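PDB 2P4H: vestitone reductase from Medicago sativa, which catalyses the stereospecific NADPH-dependent reduction of (3R)-vestitone to an isoflavanol, the penultimate step in making the defence compound medicarpin. Local coordinates for residues A[8-20]-A[190-203]. Residues are numbered along the deposited sequence; the frame is centred on the assembly and turned at random.
Sequences GGTGFLGSWIIKS and IVGRFVCPKLPDSI
Phe12, on the first turn of the helix that follows the glycine-rich loop, fills a pocket of aliphatic groups from residues 190-203, rimmed by the carbonyl oxygens of Ile190 and Arg193. Its side-chain contacts, largely hydrophobic, join the predicted NADP-binding loop of the Rossmann domain to the connection between strand 189-191 and helix 201-206. The ring reaches out from the helix into this connection because chi1 (165°) turns CG away from the backbone N. Pro200 lies over one face, its CG 3.8 Å from the centroid of the Phe12 ring in a CH-pi contact; a proline suits the place because its rigid ring offers C-H groups to the pi cloud while preceding helix 201-206 at the N-cap. Round the ring, Phe12 CE1 meets Phe194 CB at 3.6 Å, CE2 meets Ile190 CG2 at 3.7 Å, and CZ touches Ile203 CD1. Cys196 SG, small and polarisable, lies oblique to the Phe12 ring in a sulfur-aromatic contact and touches Phe12 CB at 3.8 Å. Were an alanine to stand at Phe12, Pro200 would probably face a gap, and Ile190, Phe194 and Ile203 would lose their common partner.

One turn on, Trp16 suits its place because its broad ring lies along the Arg193 backbone while NE1 reaches Asp228. Ser15 has a hydroxyl small enough to fit between Gly11 O, to which it donates, and a water that donates to Ser15 OG at 2.7 Å and accepts from Val195 N at 2.9 Å. Ser15 N grips Gly11 O from the opposite face of the carbonyl plane. Ile190 O is satisfied by Ser202 OG (2.7 Å). Arg193 O, at the Phe12 edge and over a Trp16 face, has aromatic neighbours but no hydrogen-bond partner, a burial that probably carries some energetic cost.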
loop_
_atom_site.group_PDB
_atom_site.type_symbol
_atom_site.label_atom_id
_atom_site.label_comp_id
_atom_site.label_asym_id
_atom_site.label_seq_id
_atom_site.Cartn_x
_atom_site.Cartn_y
_atom_site.Cartn_z
ATOM N N GLY A 8 2.219 3.470 11.070
ATOM C CA GLY A 8 2.346 2.056 10.752
ATOM C C GLY A 8 3.780 1.690 10.410
ATOM O O GLY A 8 4.029 0.891 9.505
ATOM N N GLY A 9 4.719 2.256 11.162
ATOM C CA GLY A 9 6.134 2.031 10.917
ATOM C C GLY A 9 6.673 0.613 10.891
ATOM O O GLY A 9 7.684 0.356 10.235
ATOM N N THR A 10 6.033 -0.308 11.603
ATOM C CA THR A 10 6.519 -1.685 11.610
ATOM C C THR A 10 5.810 -2.565 10.587
ATOM O O THR A 10 6.104 -3.753 10.471
ATOM C CB THR A 10 6.388 -2.332 13.006
ATOM O OG1 THR A 10 5.026 -2.278 13.438
ATOM C CG2 THR A 10 7.275 -1.611 14.015
ATOM N N GLY A 11 4.871 -1.985 9.846
ATOM C CA GLY A 11 4.173 -2.753 8.833
ATOM C C GLY A 11 5.042 -2.910 7.597
ATOM O O GLY A 11 6.064 -2.242 7.461
ATOM N N PHE A 12 4.639 -3.798 6.695
ATOM C CA PHE A 12 5.380 -4.035 5.461
ATOM C C PHE A 12 5.632 -2.743 4.677
ATOM O O PHE A 12 6.781 -2.381 4.407
ATOM C CB PHE A 12 4.608 -5.059 4.609
ATOM C CG PHE A 12 5.045 -5.142 3.166
ATOM C CD1 PHE A 12 6.393 -5.167 2.814
ATOM C CD2 PHE A 12 4.091 -5.250 2.158
ATOM C CE1 PHE A 12 6.780 -5.300 1.477
ATOM C CE2 PHE A 12 4.468 -5.386 0.825
ATOM C CZ PHE A 12 5.811 -5.412 0.482
ATOM N N LEU A 13 4.569 -2.034 4.319
ATOM C CA LEU A 13 4.739 -0.806 3.551
ATOM C C LEU A 13 5.400 0.307 4.361
ATOM O O LEU A 13 6.332 0.964 3.887
ATOM C CB LEU A 13 3.389 -0.320 3.015
ATOM C CG LEU A 13 3.489 0.934 2.144
ATOM C CD1 LEU A 13 4.394 0.669 0.947
ATOM C CD2 LEU A 13 2.099 1.355 1.690
ATOM N N GLY A 14 4.917 0.521 5.580
ATOM C CA GLY A 14 5.478 1.564 6.414
ATOM C C GLY A 14 6.971 1.428 6.644
ATOM O O GLY A 14 7.712 2.407 6.524
ATOM N N SER A 15 7.423 0.222 6.974
ATOM C CA SER A 15 8.843 0.023 7.226
ATOM C C SER A 15 9.672 0.219 5.961
ATOM O O SER A 15 10.780 0.751 6.025
ATOM C CB SER A 15 9.106 -1.360 7.843
ATOM O OG SER A 15 8.691 -2.419 7.002
ATOM N N TRP A 16 9.147 -0.189 4.809
ATOM C CA TRP A 16 9.903 -0.004 3.577
ATOM C C TRP A 16 10.007 1.483 3.258
ATOM O O TRP A 16 11.047 1.961 2.804
ATOM C CB TRP A 16 9.262 -0.744 2.399
ATOM C CG TRP A 16 10.188 -0.753 1.226
ATOM C CD1 TRP A 16 10.215 0.137 0.189
ATOM C CD2 TRP A 16 11.321 -1.609 1.050
ATOM N NE1 TRP A 16 11.305 -0.110 -0.619
ATOM C CE2 TRP A 16 11.998 -1.178 -0.110
ATOM C CE3 TRP A 16 11.833 -2.700 1.768
ATOM C CZ2 TRP A 16 13.166 -1.800 -0.571
ATOM C CZ3 TRP A 16 12.992 -3.316 1.313
ATOM C CH2 TRP A 16 13.645 -2.864 0.155
ATOM N N ILE A 17 8.925 2.217 3.499
ATOM C CA ILE A 17 8.925 3.651 3.251
ATOM C C ILE A 17 9.920 4.356 4.180
ATOM O O ILE A 17 10.588 5.304 3.766
ATOM C CB ILE A 17 7.497 4.231 3.412
ATOM C CG1 ILE A 17 6.664 3.848 2.183
ATOM C CG2 ILE A 17 7.545 5.746 3.582
ATOM C CD1 ILE A 17 5.226 4.338 2.218
ATOM N N ILE A 18 10.032 3.894 5.425
ATOM C CA ILE A 18 10.988 4.497 6.354
ATOM C C ILE A 18 12.401 4.261 5.817
ATOM O O ILE A 18 13.235 5.167 5.805
ATOM C CB ILE A 18 10.855 3.889 7.769
ATOM C CG1 ILE A 18 9.553 4.378 8.412
ATOM C CG2 ILE A 18 12.065 4.265 8.626
ATOM C CD1 ILE A 18 9.283 3.812 9.783
ATOM N N LYS A 19 12.658 3.037 5.366
ATOM C CA LYS A 19 13.956 2.677 4.798
ATOM C C LYS A 19 14.276 3.622 3.637
ATOM O O LYS A 19 15.365 4.200 3.562
ATOM C CB LYS A 19 13.905 1.229 4.299
ATOM C CG LYS A 19 15.121 0.764 3.522
ATOM C CD LYS A 19 14.931 -0.678 3.068
ATOM C CE LYS A 19 16.092 -1.178 2.218
ATOM N NZ LYS A 19 16.194 -0.467 0.916
ATOM N N SER A 20 13.308 3.782 2.742
ATOM C CA SER A 20 13.444 4.637 1.571
ATOM C C SER A 20 13.686 6.101 1.927
ATOM O O SER A 20 14.552 6.757 1.345
ATOM C CB SER A 20 12.186 4.519 0.707
ATOM O OG SER A 20 12.192 5.456 -0.354
ATOM N N ILE A 190 1.040 -5.201 -3.389
ATOM C CA ILE A 190 2.371 -4.604 -3.236
ATOM C C ILE A 190 3.375 -5.735 -3.028
ATOM O O ILE A 190 3.246 -6.527 -2.089
ATOM C CB ILE A 190 2.390 -3.651 -2.034
ATOM C CG1 ILE A 190 1.294 -2.591 -2.202
ATOM C CG2 ILE A 190 3.758 -2.994 -1.907
ATOM C CD1 ILE A 190 1.067 -1.762 -0.959
ATOM N N VAL A 191 4.384 -5.798 -3.895
ATOM C CA VAL A 191 5.360 -6.884 -3.856
ATOM C C VAL A 191 6.807 -6.423 -4.040
ATOM O O VAL A 191 7.077 -5.477 -4.774
ATOM C CB VAL A 191 5.013 -7.912 -4.972
ATOM C CG1 VAL A 191 5.999 -9.073 -4.974
ATOM C CG2 VAL A 191 3.583 -8.415 -4.778
ATOM N N GLY A 192 7.733 -7.108 -3.369
ATOM C CA GLY A 192 9.148 -6.786 -3.481
ATOM C C GLY A 192 9.900 -7.319 -2.281
ATOM O O GLY A 192 9.465 -8.284 -1.654
ATOM N N ARG A 193 11.048 -6.722 -1.973
ATOM C CA ARG A 193 11.792 -7.145 -0.794
ATOM C C ARG A 193 11.052 -6.534 0.390
ATOM O O ARG A 193 10.207 -5.656 0.214
ATOM C CB ARG A 193 13.226 -6.608 -0.809
ATOM C CG ARG A 193 14.124 -7.159 -1.899
ATOM C CD ARG A 193 15.561 -6.702 -1.662
ATOM N NE ARG A 193 16.053 -7.162 -0.366
ATOM C CZ ARG A 193 16.552 -8.373 -0.135
ATOM N NH1 ARG A 193 16.644 -9.262 -1.116
ATOM N NH2 ARG A 193 16.940 -8.704 1.089
ATOM N N PHE A 194 11.362 -6.999 1.592
ATOM C CA PHE A 194 10.733 -6.471 2.795
ATOM C C PHE A 194 11.674 -6.600 3.982
ATOM O O PHE A 194 12.558 -7.459 3.990
ATOM C CB PHE A 194 9.408 -7.199 3.071
ATOM C CG PHE A 194 9.526 -8.702 3.144
ATOM C CD1 PHE A 194 9.736 -9.345 4.365
ATOM C CD2 PHE A 194 9.404 -9.476 1.993
ATOM C CE1 PHE A 194 9.817 -10.737 4.432
ATOM C CE2 PHE A 194 9.484 -10.865 2.049
ATOM C CZ PHE A 194 9.691 -11.500 3.270
ATOM N N VAL A 195 11.497 -5.733 4.973
ATOM C CA VAL A 195 12.338 -5.775 6.165
ATOM C C VAL A 195 11.544 -6.121 7.420
ATOM O O VAL A 195 12.126 -6.324 8.487
ATOM C CB VAL A 195 13.082 -4.432 6.399
ATOM C CG1 VAL A 195 14.058 -4.172 5.260
ATOM C CG2 VAL A 195 12.086 -3.286 6.530
ATOM N N CYS A 196 10.220 -6.190 7.296
ATOM C CA CYS A 196 9.369 -6.522 8.436
ATOM C C CYS A 196 9.567 -7.978 8.870
ATOM O O CYS A 196 9.977 -8.827 8.075
ATOM C CB CYS A 196 7.898 -6.243 8.105
ATOM S SG CYS A 196 7.319 -6.951 6.558
ATOM N N PRO A 197 9.271 -8.285 10.145
ATOM C CA PRO A 197 9.418 -9.625 10.724
ATOM C C PRO A 197 8.557 -10.777 10.210
ATOM O O PRO A 197 8.882 -11.938 10.452
ATOM C CB PRO A 197 9.217 -9.370 12.219
ATOM C CG PRO A 197 8.240 -8.248 12.231
ATOM C CD PRO A 197 8.792 -7.329 11.161
ATOM N N LYS A 198 7.471 -10.478 9.506
ATOM C CA LYS A 198 6.609 -11.533 8.984
ATOM C C LYS A 198 6.432 -11.418 7.476
ATOM O O LYS A 198 6.568 -10.333 6.911
ATOM C CB LYS A 198 5.232 -11.479 9.651
ATOM C CG LYS A 198 5.244 -11.744 11.147
ATOM C CD LYS A 198 3.835 -11.701 11.717
ATOM C CE LYS A 198 3.835 -11.992 13.207
ATOM N NZ LYS A 198 2.458 -11.954 13.775
ATOM N N LEU A 199 6.130 -12.541 6.831
ATOM C CA LEU A 199 5.911 -12.556 5.386
ATOM C C LEU A 199 4.643 -11.768 5.063
ATOM O O LEU A 199 3.557 -12.121 5.523
ATOM C CB LEU A 199 5.747 -14.000 4.898
ATOM C CG LEU A 199 5.422 -14.185 3.411
ATOM C CD1 LEU A 199 6.589 -13.696 2.566
ATOM C CD2 LEU A 199 5.137 -15.649 3.128
ATOM N N PRO A 200 4.759 -10.682 4.274
ATOM C CA PRO A 200 3.558 -9.908 3.945
ATOM C C PRO A 200 2.531 -10.748 3.192
ATOM O O PRO A 200 2.876 -11.514 2.293
ATOM C CB PRO A 200 4.100 -8.762 3.089
ATOM C CG PRO A 200 5.504 -8.590 3.592
ATOM C CD PRO A 200 5.971 -10.022 3.758
ATOM N N ASP A 201 1.265 -10.588 3.559
ATOM C CA ASP A 201 0.178 -11.322 2.935
ATOM C C ASP A 201 0.149 -11.125 1.418
ATOM O O ASP A 201 -0.072 -12.075 0.671
ATOM C CB ASP A 201 -1.154 -10.870 3.542
ATOM C CG ASP A 201 -2.339 -11.601 2.956
ATOM O OD1 ASP A 201 -2.440 -12.828 3.160
ATOM O OD2 ASP A 201 -3.170 -10.946 2.291
ATOM N N SER A 202 0.376 -9.897 0.963
ATOM C CA SER A 202 0.353 -9.613 -0.466
ATOM C C SER A 202 1.427 -10.398 -1.215
ATOM O O SER A 202 1.210 -10.836 -2.347
ATOM C CB SER A 202 0.522 -8.112 -0.715
ATOM O OG SER A 202 1.718 -7.628 -0.136
ATOM N N ILE A 203 2.581 -10.579 -0.583
ATOM C CA ILE A 203 3.660 -11.330 -1.209
ATOM C C ILE A 203 3.341 -12.823 -1.184
ATOM O O ILE A 203 3.587 -13.532 -2.161
ATOM C CB ILE A 203 5.011 -11.034 -0.509
ATOM C CG1 ILE A 203 5.378 -9.564 -0.745
ATOM C CG2 ILE A 203 6.102 -11.973 -1.024
ATOM C CD1 ILE A 203 6.690 -9.125 -0.116
HETATM O O HOH W 1 9.241 -3.859 4.802
#